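Local coordinates for arsenic responsive repressor ArsR (Corynebacterium glutamicum ATCC 13032, PDB 6J0E), which probably represses transcription by binding operator DNA as a homodimer and releases it when trivalent arsenic binds, at residues Q49-A52 / G53-P57. Residues are numbered along the deposited sequence; the frame is centred on the assembly and turned at random.
With ARS (arsenic), chain C.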
# COMPACT_ATOMS: atom_id res chain seq x y z
N GLN B 49 8.33 -14.57 2.22
CA GLN B 49 9.49 -15.48 2.08
C GLN B 49 10.41 -14.99 0.92
O GLN B 49 11.62 -15.11 1.01
CB GLN B 49 9.03 -16.92 1.86
CG GLN B 49 8.23 -17.46 3.02
CD GLN B 49 9.13 -18.07 4.12
OE1 GLN B 49 10.37 -18.03 4.00
NE2 GLN B 49 8.52 -18.51 5.22
N LEU B 50 9.80 -14.47 -0.19
CA LEU B 50 10.59 -14.03 -1.29
C LEU B 50 11.42 -12.85 -0.95
O LEU B 50 12.67 -12.80 -1.20
CB LEU B 50 9.70 -13.75 -2.50
CG LEU B 50 9.03 -15.01 -3.00
CD1 LEU B 50 8.12 -14.58 -4.17
CD2 LEU B 50 9.98 -16.11 -3.47
N ALA B 51 10.81 -11.89 -0.29
CA ALA B 51 11.54 -10.70 0.08
C ALA B 51 12.60 -11.02 1.19
O ALA B 51 13.70 -10.52 1.16
CB ALA B 51 10.52 -9.62 0.51
N ALA B 52 12.27 -11.88 2.13
CA ALA B 52 13.21 -12.27 3.17
C ALA B 52 14.46 -12.95 2.57
O ALA B 52 15.52 -12.94 3.16
CB ALA B 52 12.49 -13.13 4.24
N GLY B 53 14.35 -13.47 1.35
CA GLY B 53 15.50 -13.92 0.58
C GLY B 53 16.17 -12.93 -0.35
O GLY B 53 16.74 -13.30 -1.39
N GLY B 54 16.08 -11.66 -0.07
CA GLY B 54 16.77 -10.70 -0.89
C GLY B 54 16.12 -10.56 -2.26
O GLY B 54 16.72 -9.93 -3.12
N CYS B 55 14.93 -11.17 -2.48
CA CYS B 55 14.20 -11.08 -3.74
C CYS B 55 14.79 -11.83 -4.91
O CYS B 55 14.42 -11.60 -6.07
CB CYS B 55 13.95 -9.60 -4.15
SG CYS B 55 12.66 -8.76 -3.16
N GLY B 56 15.66 -12.76 -4.62
CA GLY B 56 16.11 -13.71 -5.65
C GLY B 56 15.03 -14.62 -6.13
O GLY B 56 14.09 -14.83 -5.43
N PRO B 57 15.20 -15.16 -7.32
CA PRO B 57 14.29 -16.14 -7.82
C PRO B 57 14.34 -17.40 -7.04
O PRO B 57 15.43 -17.82 -6.69
CB PRO B 57 14.79 -16.32 -9.31
CG PRO B 57 16.18 -15.95 -9.28
CD PRO B 57 16.16 -14.75 -8.40
AS ARS C . 14.06 -7.83 -1.58
O HOH W 1 14.09 -14.79 -2.45
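C55 N and G54 N fold back on the carbonyls of L50 and A51 in a Schellman motif, which ends helix 41-52 of the winged helix-turn-helix domain at the arsenic site. Two bonds define it: C55 N to L50 O at 3.1 Å, and G54 N to A51 O at 2.9 Å. G54 is the C' residue with positive phi (71°); G53 N divides its N-H between Q49 O (3.2 Å) and, weakly, L50 O. A51, G54 and C55 line the arsenic pocket. With chi1 at -74°, C55 SG lies anti to its carbonyl carbon and alongside A51, 3.9 Å from A51 CA, and faces the bound arsenic, which is 3.5 Å from G54 C. C55 also has positive phi, and a type I' turn from G53 to G56 carries the chain on toward strand 58-59. Outward, the L50 side chain packs on L63 and L87, while C55 touches V100 and C15 of the second subunit, and A51 meets C16 of that subunit, placing the turn at the dimer interface. L50 O is the hub: a water lies 2.7 Å from it and 3.0 Å from G56 O, placed to bridge helix end and loop, though it has more acceptors in reach than protons.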